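Local coordinates for shikimate kinase (Aquifex aeolicus, PDB 2PT5), which probably phosphorylates the 3-hydroxyl group of shikimate using ATP, with magnesium as cofactor, in the fifth step of the route to chorismate, at residues F8-K13 with E104-R109; Y29-E34 with K64-K69; F98-F103 with E132-Y137. All coordinates share one frame; numbering follows the deposited sequence.

Contact 1: F8-K13 with E104-R109; sequences FMCSGK and EVFLER
The P-loop (Walker A motif), which runs from strand 2-6 into helix 13-24, rests F8 and C10 against F106 and R109 of helix 103-109. F8 and F106 cross at about a right angle as side chains, and their rings meet obliquely, the planes inclined at 56°. The two rings come closest at F8 CD2 and F106 CE1, 3.6 Å, and F130 of helix 127-137 packs on both rings. C10 places SG between its own backbone N and carbonyl carbon (chi1 53°), and this points the sulfur at the helix: SG lies 4.0 Å from F106 CD1, oblique to that ring. Next to the sulfur, C10 CB packs on R109 CB at 3.5 Å. Beyond CB the arginine chain runs extended from CG to NE, passing C10 O with its CD at 3.7 Å, while V105 CG1 lies over one face of the guanidinium, toward its rim. Within the loop, F8 O accepts from S11 twice, from OG at 2.6 Å and from N at 3.0 Å, which holds the type I turn from F8 to S11 closed. No hydrogen bond spans the two segments. Between them the contact is apolar packing; the covalent tie comes just beyond, where C10 SG forms a disulfide with C110, right after the helix, so a residue predicted to bind ATP is tethered, and the oxidised loop would probably have less freedom to move.

Contact 2: Y29-E34 with K64-K69; sequences YDVDEE and KDLSEK
This is a small, mostly apolar contact at one edge of the sheet, where Y29, V31 and E34 of the strand-to-helix junction 29-34 meet L66 and K69 at the end of helix 52-66 and in the turn after it. L66 projects one methyl, CD2, into the first segment. That methyl lies 4.1 Å from Y29 CB and 4.2 Å from V31 CG2, with E34 CG slightly farther off. Both V31 and L66 also pack on I74 of strand 72-75. The second half of the contact is the Y29 ring, crossed at about a right angle by the K69 side chain: K69 CE comes to 3.5 Å from Y29 CE2, oblique to the ring. A bend at chi4 (-68°) sets K69 NZ 4.0 Å from Y29 OH, which is no hydrogen bond. An alanine at Y29 would keep CB against L66 but would probably leave the methylenes of K69 without their partner and free to turn. Strands 28-30 and 72-75 are parallel neighbours joined by a beta-alpha-beta crossover through several helices, and the contact packs the start of that connection against its end. D30 is the N-cap of helix 31-39, in a capping box with E33: E33 N donates to D30 OD2 at 2.9 Å, and D30 N donates to E33 OE2 at 3.1 Å, meeting it from above the carboxylate plane. D32, predicted to bind substrate, sits in this capped turn. E34 OE2 lies in plane at the edge of the Y29 ring and 3.0 Å from E33 OE2, a pair of acceptors whose repulsion is likely to be eased by the salt bridge from E34 OE2 to K37 NZ.

Contact 3: F98-F103 with E132-Y137; sequences FIDIPF and ERRKIY
R134 grips D100 side-on with two nitrogens, a salt bridge between helix 127-137 and strand 95-100 of the central parallel sheet of this P-loop kinase fold. R134 NH2 donates to D100 OD1 at 2.7 Å (N-H...O 153°), and R134 NE donates to D100 OD2 at 2.9 Å. Both oxygens are met on their syn sides, yet the carboxylate and guanidinium planes are turned 36° apart. K143 NZ adds a second salt bridge to D100 OD1, and the two positive partners would probably favour the charged carboxylate. R134 reaches the strand with its chain extended from CG to NE.

Two residues earlier on the strand, F98 has CG anti to its backbone N (chi1 172°), and its ring lies against Y137. Y137 CB sits over the centre of one face as a CH-pi contact, 3.3 Å from the ring centroid, and D100 CB lies over the opposite face toward the rim. The Y137 ring itself meets F98 obliquely, and its OH is hydrogen-bonded to the carbonyl O of G78, a residue predicted to bind substrate. Toward R134, F98 CZ lies 4.1 Å from R134 CG.

In the fold
Contacts 1 and 3 are neighbours, their centres about 10 Å apart, and they touch directly. F8 CZ of the P-loop lies 3.6 Å from Y137 CE2 of the helix in contact 3, and C10 SG is 3.7 Å from I101 CD1. Along the chain their segments alternate, and a short link joins strand 95-100 to helix 103-109. Contact 2 lies on the other side of the chain's centre, about 22 Å from contact 1 and 21 Å from contact 3 between centres, though it reaches the same sheet as contact 3. The segments carry predicted site residues: C10 to K13 for ATP on 8-13, D32 for substrate on 29-34 and R133 for substrate on 132-137.

Contact 1: F8-K13 with E104-R109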
loop_
_atom_site.group_PDB
_atom_site.type_symbol
_atom_site.label_atom_id
_atom_site.label_comp_id
_atom_site.label_asym_id
_atom_site.label_seq_id
_atom_site.Cartn_x
_atom_site.Cartn_y
_atom_site.Cartn_z
ATOM N N PHE A 8 0.555 0.664 5.916
ATOM C CA PHE A 8 0.351 -0.667 6.467
ATOM C C PHE A 8 -0.933 -1.313 5.937
ATOM O O PHE A 8 -1.869 -0.633 5.497
ATOM C CB PHE A 8 0.349 -0.625 8.008
ATOM C CG PHE A 8 1.639 -0.116 8.597
ATOM C CD1 PHE A 8 1.765 1.216 8.999
ATOM C CD2 PHE A 8 2.748 -0.952 8.704
ATOM C CE1 PHE A 8 2.979 1.712 9.499
ATOM C CE2 PHE A 8 3.964 -0.469 9.201
ATOM C CZ PHE A 8 4.078 0.870 9.600
HETATM N N MSE A 9 -0.946 -2.639 5.982
HETATM C CA MSE A 9 -2.062 -3.451 5.511
HETATM C C MSE A 9 -3.436 -3.018 6.020
HETATM O O MSE A 9 -4.428 -3.079 5.293
HETATM C CB MSE A 9 -1.812 -4.909 5.903
HETATM C CG MSE A 9 -3.037 -5.804 5.853
HETATM SE SE MSE A 9 -3.159 -6.881 7.470
HETATM C CE MSE A 9 -4.522 -5.878 8.406
ATOM N N CYS A 10 -3.496 -2.579 7.270
ATOM C CA CYS A 10 -4.761 -2.171 7.857
ATOM C C CYS A 10 -5.005 -0.666 7.787
ATOM O O CYS A 10 -5.704 -0.115 8.640
ATOM C CB CYS A 10 -4.801 -2.626 9.318
ATOM S SG CYS A 10 -3.342 -2.062 10.261
ATOM N N SER A 11 -4.448 0.007 6.788
ATOM C CA SER A 11 -4.646 1.449 6.695
ATOM C C SER A 11 -5.743 1.834 5.696
ATOM O O SER A 11 -5.958 3.013 5.428
ATOM C CB SER A 11 -3.325 2.156 6.344
ATOM O OG SER A 11 -2.823 1.719 5.099
ATOM N N GLY A 12 -6.440 0.835 5.159
ATOM C CA GLY A 12 -7.511 1.099 4.210
ATOM C C GLY A 12 -7.098 1.469 2.793
ATOM O O GLY A 12 -7.860 2.121 2.076
ATOM N N LYS A 13 -5.900 1.059 2.383
ATOM C CA LYS A 13 -5.409 1.359 1.042
ATOM C C LYS A 13 -6.356 0.861 -0.048
ATOM O O LYS A 13 -6.709 1.599 -0.969
ATOM C CB LYS A 13 -4.031 0.730 0.827
ATOM C CG LYS A 13 -2.917 1.353 1.639
ATOM C CD LYS A 13 -1.657 0.525 1.534
ATOM C CE LYS A 13 -1.881 -0.882 2.105
ATOM N NZ LYS A 13 -0.651 -1.707 2.036
ATOM N N GLU A 104 -1.098 2.616 17.761
ATOM C CA GLU A 104 -2.221 2.006 18.472
ATOM C C GLU A 104 -3.313 1.502 17.520
ATOM O O GLU A 104 -3.942 0.478 17.786
ATOM C CB GLU A 104 -2.824 2.976 19.514
ATOM C CG GLU A 104 -3.530 4.191 18.928
ATOM C CD GLU A 104 -2.627 5.396 18.794
ATOM O OE1 GLU A 104 -1.384 5.231 18.812
ATOM O OE2 GLU A 104 -3.165 6.513 18.657
ATOM N N VAL A 105 -3.536 2.206 16.413
ATOM C CA VAL A 105 -4.550 1.792 15.441
ATOM C C VAL A 105 -4.058 0.555 14.693
ATOM O O VAL A 105 -4.804 -0.400 14.471
ATOM C CB VAL A 105 -4.841 2.909 14.423
ATOM C CG1 VAL A 105 -5.714 2.374 13.294
ATOM C CG2 VAL A 105 -5.541 4.075 15.121
ATOM N N PHE A 106 -2.790 0.602 14.301
ATOM C CA PHE A 106 -2.116 -0.483 13.595
ATOM C C PHE A 106 -2.271 -1.765 14.401
ATOM O O PHE A 106 -2.660 -2.811 13.881
ATOM C CB PHE A 106 -0.630 -0.125 13.463
ATOM C CG PHE A 106 0.262 -1.279 13.096
ATOM C CD1 PHE A 106 0.329 -1.747 11.785
ATOM C CD2 PHE A 106 1.078 -1.865 14.057
ATOM C CE1 PHE A 106 1.202 -2.776 11.437
ATOM C CE2 PHE A 106 1.954 -2.892 13.721
ATOM C CZ PHE A 106 2.017 -3.348 12.405
ATOM N N LEU A 107 -1.979 -1.657 15.687
ATOM C CA LEU A 107 -2.041 -2.782 16.606
ATOM C C LEU A 107 -3.432 -3.393 16.700
ATOM O O LEU A 107 -3.578 -4.608 16.739
ATOM C CB LEU A 107 -1.587 -2.318 17.985
ATOM C CG LEU A 107 -0.393 -2.987 18.662
ATOM C CD1 LEU A 107 0.628 -3.454 17.652
ATOM C CD2 LEU A 107 0.210 -1.989 19.640
ATOM N N GLU A 108 -4.456 -2.547 16.729
ATOM C CA GLU A 108 -5.820 -3.036 16.842
ATOM C C GLU A 108 -6.454 -3.504 15.527
ATOM O O GLU A 108 -7.398 -4.288 15.551
ATOM C CB GLU A 108 -6.702 -1.975 17.527
ATOM C CG GLU A 108 -6.747 -0.621 16.845
ATOM C CD GLU A 108 -7.067 0.521 17.814
ATOM O OE1 GLU A 108 -7.320 1.653 17.344
ATOM O OE2 GLU A 108 -7.053 0.291 19.047
ATOM N N ARG A 109 -5.932 -3.058 14.386
ATOM C CA ARG A 109 -6.509 -3.456 13.095
ATOM C C ARG A 109 -5.709 -4.485 12.296
ATOM O O ARG A 109 -6.289 -5.337 11.628
ATOM C CB ARG A 109 -6.718 -2.230 12.196
ATOM C CG ARG A 109 -7.690 -1.169 12.708
ATOM C CD ARG A 109 -7.802 -0.027 11.685
ATOM N NE ARG A 109 -8.567 1.113 12.194
ATOM C CZ ARG A 109 -8.874 2.194 11.480
ATOM N NH1 ARG A 109 -8.491 2.300 10.211
ATOM N NH2 ARG A 109 -9.554 3.180 12.040
#

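Contact 2: Y29-E34 with K64-K69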
loop_
_atom_site.group_PDB
_atom_site.type_symbol
_atom_site.label_atom_id
_atom_site.label_comp_id
_atom_site.label_asym_id
_atom_site.label_seq_id
_atom_site.Cartn_x
_atom_site.Cartn_y
_atom_site.Cartn_z
ATOM N N TYR A 29 -6.270 -0.843 -8.932
ATOM C CA TYR A 29 -5.597 -2.131 -8.892
ATOM C C TYR A 29 -4.809 -2.238 -7.596
ATOM O O TYR A 29 -4.233 -1.255 -7.120
ATOM C CB TYR A 29 -4.642 -2.281 -10.081
ATOM C CG TYR A 29 -5.332 -2.585 -11.380
ATOM C CD1 TYR A 29 -5.810 -3.863 -11.646
ATOM C CD2 TYR A 29 -5.553 -1.585 -12.329
ATOM C CE1 TYR A 29 -6.497 -4.143 -12.818
ATOM C CE2 TYR A 29 -6.244 -1.856 -13.513
ATOM C CZ TYR A 29 -6.713 -3.139 -13.745
ATOM O OH TYR A 29 -7.416 -3.428 -14.888
ATOM N N ASP A 30 -4.809 -3.438 -7.031
ATOM C CA ASP A 30 -4.078 -3.722 -5.811
ATOM C C ASP A 30 -3.014 -4.744 -6.179
ATOM O O ASP A 30 -3.335 -5.822 -6.671
ATOM C CB ASP A 30 -4.996 -4.313 -4.749
ATOM C CG ASP A 30 -4.224 -4.811 -3.545
ATOM O OD1 ASP A 30 -3.654 -3.977 -2.816
ATOM O OD2 ASP A 30 -4.168 -6.038 -3.345
ATOM N N VAL A 31 -1.752 -4.410 -5.941
ATOM C CA VAL A 31 -0.655 -5.309 -6.297
ATOM C C VAL A 31 -0.798 -6.727 -5.751
ATOM O O VAL A 31 -0.783 -7.684 -6.518
ATOM C CB VAL A 31 0.698 -4.745 -5.831
ATOM C CG1 VAL A 31 1.819 -5.744 -6.149
ATOM C CG2 VAL A 31 0.949 -3.390 -6.504
ATOM N N ASP A 32 -0.937 -6.867 -4.435
ATOM C CA ASP A 32 -1.064 -8.195 -3.847
ATOM C C ASP A 32 -2.170 -9.022 -4.490
ATOM O O ASP A 32 -1.982 -10.216 -4.754
ATOM C CB ASP A 32 -1.293 -8.091 -2.339
ATOM C CG ASP A 32 -0.000 -7.829 -1.565
ATOM O OD1 ASP A 32 -0.082 -7.613 -0.336
ATOM O OD2 ASP A 32 1.094 -7.847 -2.176
ATOM N N GLU A 33 -3.321 -8.400 -4.747
ATOM C CA GLU A 33 -4.435 -9.125 -5.362
ATOM C C GLU A 33 -4.063 -9.553 -6.786
ATOM O O GLU A 33 -4.447 -10.632 -7.237
ATOM C CB GLU A 33 -5.704 -8.256 -5.363
ATOM C CG GLU A 33 -6.205 -7.848 -6.735
ATOM C CD GLU A 33 -7.080 -6.599 -6.700
ATOM O OE1 GLU A 33 -7.980 -6.520 -5.828
ATOM O OE2 GLU A 33 -6.863 -5.704 -7.556
ATOM N N GLU A 34 -3.303 -8.718 -7.489
ATOM C CA GLU A 34 -2.892 -9.053 -8.852
ATOM C C GLU A 34 -1.813 -10.134 -8.823
ATOM O O GLU A 34 -1.796 -11.033 -9.663
ATOM C CB GLU A 34 -2.367 -7.809 -9.574
ATOM C CG GLU A 34 -3.439 -6.764 -9.806
ATOM C CD GLU A 34 -4.684 -7.361 -10.439
ATOM O OE1 GLU A 34 -4.579 -7.939 -11.536
ATOM O OE2 GLU A 34 -5.772 -7.261 -9.837
ATOM N N LYS A 64 5.421 -2.565 -11.826
ATOM C CA LYS A 64 5.852 -1.951 -13.075
ATOM C C LYS A 64 4.851 -2.191 -14.206
ATOM O O LYS A 64 4.476 -1.256 -14.909
ATOM C CB LYS A 64 7.229 -2.471 -13.494
ATOM C CG LYS A 64 8.355 -2.170 -12.521
ATOM C CD LYS A 64 9.669 -2.040 -13.282
ATOM C CE LYS A 64 10.873 -2.408 -12.426
ATOM N NZ LYS A 64 10.878 -3.862 -12.090
ATOM N N ASP A 65 4.417 -3.436 -14.374
ATOM C CA ASP A 65 3.449 -3.771 -15.422
ATOM C C ASP A 65 2.164 -2.938 -15.288
ATOM O O ASP A 65 1.634 -2.414 -16.274
ATOM C CB ASP A 65 3.114 -5.267 -15.372
ATOM C CG ASP A 65 4.296 -6.147 -15.760
ATOM O OD1 ASP A 65 4.123 -7.385 -15.827
ATOM O OD2 ASP A 65 5.398 -5.603 -15.999
ATOM N N LEU A 66 1.664 -2.825 -14.063
ATOM C CA LEU A 66 0.461 -2.039 -13.782
ATOM C C LEU A 66 0.706 -0.558 -14.106
ATOM O O LEU A 66 -0.206 0.163 -14.535
ATOM C CB LEU A 66 0.080 -2.188 -12.299
ATOM C CG LEU A 66 -0.885 -3.298 -11.843
ATOM C CD1 LEU A 66 -0.604 -4.616 -12.532
ATOM C CD2 LEU A 66 -0.770 -3.453 -10.330
ATOM N N SER A 67 1.944 -0.117 -13.897
ATOM C CA SER A 67 2.338 1.268 -14.139
ATOM C C SER A 67 2.482 1.631 -15.614
ATOM O O SER A 67 2.868 2.755 -15.939
ATOM C CB SER A 67 3.648 1.572 -13.415
ATOM O OG SER A 67 3.493 1.405 -12.018
ATOM N N GLU A 68 2.203 0.687 -16.506
ATOM C CA GLU A 68 2.274 0.993 -17.929
ATOM C C GLU A 68 1.061 1.862 -18.237
ATOM O O GLU A 68 1.103 2.716 -19.125
ATOM C CB GLU A 68 2.261 -0.284 -18.773
ATOM C CG GLU A 68 3.604 -1.006 -18.777
ATOM C CD GLU A 68 4.726 -0.151 -19.355
ATOM O OE1 GLU A 68 4.740 0.051 -20.586
ATOM O OE2 GLU A 68 5.587 0.326 -18.581
ATOM N N LYS A 69 -0.009 1.656 -17.473
ATOM C CA LYS A 69 -1.231 2.438 -17.633
ATOM C C LYS A 69 -0.904 3.859 -17.192
ATOM O O LYS A 69 -0.210 4.054 -16.198
ATOM C CB LYS A 69 -2.348 1.883 -16.744
ATOM C CG LYS A 69 -2.650 0.401 -16.944
ATOM C CD LYS A 69 -3.562 -0.119 -15.834
ATOM C CE LYS A 69 -3.622 -1.643 -15.810
ATOM N NZ LYS A 69 -4.317 -2.187 -17.012
#

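Contact 3: F98-F103 with E132-Y137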
loop_
_atom_site.group_PDB
_atom_site.type_symbol
_atom_site.label_atom_id
_atom_site.label_comp_id
_atom_site.label_asym_id
_atom_site.label_seq_id
_atom_site.Cartn_x
_atom_site.Cartn_y
_atom_site.Cartn_z
ATOM N N PHE A 98 0.730 8.399 1.215
ATOM C CA PHE A 98 0.865 7.602 2.422
ATOM C C PHE A 98 -0.347 7.803 3.316
ATOM O O PHE A 98 -0.607 8.905 3.796
ATOM C CB PHE A 98 2.165 7.981 3.165
ATOM C CG PHE A 98 2.309 7.355 4.541
ATOM C CD1 PHE A 98 1.798 6.087 4.820
ATOM C CD2 PHE A 98 2.999 8.033 5.551
ATOM C CE1 PHE A 98 1.968 5.504 6.077
ATOM C CE2 PHE A 98 3.178 7.458 6.819
ATOM C CZ PHE A 98 2.663 6.192 7.082
ATOM N N ILE A 99 -1.107 6.733 3.504
ATOM C CA ILE A 99 -2.277 6.775 4.368
ATOM C C ILE A 99 -1.740 6.316 5.718
ATOM O O ILE A 99 -1.556 5.122 5.973
ATOM C CB ILE A 99 -3.366 5.831 3.855
ATOM C CG1 ILE A 99 -3.790 6.276 2.451
ATOM C CG2 ILE A 99 -4.541 5.837 4.808
ATOM C CD1 ILE A 99 -4.718 5.294 1.733
ATOM N N ASP A 100 -1.483 7.303 6.567
ATOM C CA ASP A 100 -0.887 7.110 7.884
ATOM C C ASP A 100 -1.820 6.819 9.057
ATOM O O ASP A 100 -2.763 7.560 9.301
ATOM C CB ASP A 100 -0.073 8.367 8.212
ATOM C CG ASP A 100 0.840 8.187 9.407
ATOM O OD1 ASP A 100 1.146 9.205 10.058
ATOM O OD2 ASP A 100 1.266 7.045 9.679
ATOM N N ILE A 101 -1.543 5.733 9.774
ATOM C CA ILE A 101 -2.295 5.378 10.976
ATOM C C ILE A 101 -1.267 5.218 12.100
ATOM O O ILE A 101 -0.166 4.698 11.879
ATOM C CB ILE A 101 -3.072 4.044 10.841
ATOM C CG1 ILE A 101 -2.141 2.942 10.343
ATOM C CG2 ILE A 101 -4.283 4.232 9.931
ATOM C CD1 ILE A 101 -2.790 1.565 10.310
ATOM N N PRO A 102 -1.605 5.676 13.316
ATOM C CA PRO A 102 -0.722 5.589 14.485
ATOM C C PRO A 102 -0.535 4.151 14.970
ATOM O O PRO A 102 -1.342 3.273 14.655
ATOM C CB PRO A 102 -1.428 6.469 15.513
ATOM C CG PRO A 102 -2.881 6.287 15.159
ATOM C CD PRO A 102 -2.862 6.368 13.652
ATOM N N PHE A 103 0.522 3.912 15.741
ATOM C CA PHE A 103 0.812 2.562 16.226
ATOM C C PHE A 103 -0.361 1.885 16.924
ATOM O O PHE A 103 -0.603 0.707 16.698
ATOM C CB PHE A 103 2.029 2.575 17.166
ATOM C CG PHE A 103 2.578 1.196 17.495
ATOM C CD1 PHE A 103 2.948 0.310 16.479
ATOM C CD2 PHE A 103 2.794 0.812 18.821
ATOM C CE1 PHE A 103 3.531 -0.937 16.777
ATOM C CE2 PHE A 103 3.376 -0.432 19.129
ATOM C CZ PHE A 103 3.745 -1.304 18.103
ATOM N N GLU A 132 10.246 1.263 11.478
ATOM C CA GLU A 132 11.114 1.380 10.301
ATOM C C GLU A 132 10.376 1.506 8.973
ATOM O O GLU A 132 10.761 2.313 8.126
ATOM C CB GLU A 132 12.106 0.207 10.233
ATOM C CG GLU A 132 13.142 0.205 11.366
ATOM C CD GLU A 132 13.859 1.538 11.501
ATOM O OE1 GLU A 132 14.309 2.088 10.471
ATOM O OE2 GLU A 132 13.973 2.040 12.639
ATOM N N ARG A 133 9.328 0.715 8.775
ATOM C CA ARG A 133 8.578 0.821 7.531
ATOM C C ARG A 133 7.935 2.210 7.459
ATOM O O ARG A 133 7.912 2.831 6.397
ATOM C CB ARG A 133 7.498 -0.277 7.428
ATOM C CG ARG A 133 8.049 -1.687 7.163
ATOM C CD ARG A 133 6.942 -2.694 6.804
ATOM N NE ARG A 133 7.496 -3.901 6.186
ATOM C CZ ARG A 133 6.776 -4.933 5.748
ATOM N NH1 ARG A 133 5.456 -4.932 5.850
ATOM N NH2 ARG A 133 7.377 -5.972 5.206
ATOM N N ARG A 134 7.433 2.707 8.592
ATOM C CA ARG A 134 6.790 4.021 8.617
ATOM C C ARG A 134 7.739 5.152 8.188
ATOM O O ARG A 134 7.307 6.168 7.639
ATOM C CB ARG A 134 6.224 4.311 10.018
ATOM C CG ARG A 134 5.415 5.596 10.094
ATOM C CD ARG A 134 4.491 5.644 11.319
ATOM N NE ARG A 134 3.688 6.866 11.313
ATOM C CZ ARG A 134 4.143 8.078 11.643
ATOM N NH1 ARG A 134 5.407 8.248 12.028
ATOM N NH2 ARG A 134 3.348 9.139 11.542
ATOM N N LYS A 135 9.030 4.976 8.445
ATOM C CA LYS A 135 10.033 5.972 8.070
ATOM C C LYS A 135 10.115 6.043 6.545
ATOM O O LYS A 135 10.331 7.111 5.965
ATOM C CB LYS A 135 11.407 5.593 8.644
ATOM C CG LYS A 135 11.544 5.839 10.140
ATOM C CD LYS A 135 12.888 5.330 10.690
ATOM C CE LYS A 135 12.950 5.490 12.206
ATOM N NZ LYS A 135 14.077 4.729 12.841
ATOM N N ILE A 136 9.946 4.897 5.899
ATOM C CA ILE A 136 9.985 4.856 4.448
ATOM C C ILE A 136 8.661 5.432 3.920
ATOM O O ILE A 136 8.658 6.294 3.046
ATOM C CB ILE A 136 10.170 3.412 3.935
ATOM C CG1 ILE A 136 11.435 2.792 4.555
ATOM C CG2 ILE A 136 10.253 3.411 2.415
ATOM C CD1 ILE A 136 12.717 3.573 4.284
ATOM N N TYR A 137 7.541 4.968 4.466
ATOM C CA TYR A 137 6.239 5.472 4.030
ATOM C C TYR A 137 6.224 6.997 4.043
ATOM O O TYR A 137 5.724 7.630 3.109
ATOM C CB TYR A 137 5.112 4.973 4.944
ATOM C CG TYR A 137 4.858 3.483 4.932
ATOM C CD1 TYR A 137 5.060 2.724 3.784
ATOM C CD2 TYR A 137 4.384 2.835 6.076
ATOM C CE1 TYR A 137 4.804 1.350 3.772
ATOM C CE2 TYR A 137 4.124 1.466 6.078
ATOM C CZ TYR A 137 4.337 0.731 4.922
ATOM O OH TYR A 137 4.123 -0.629 4.928
#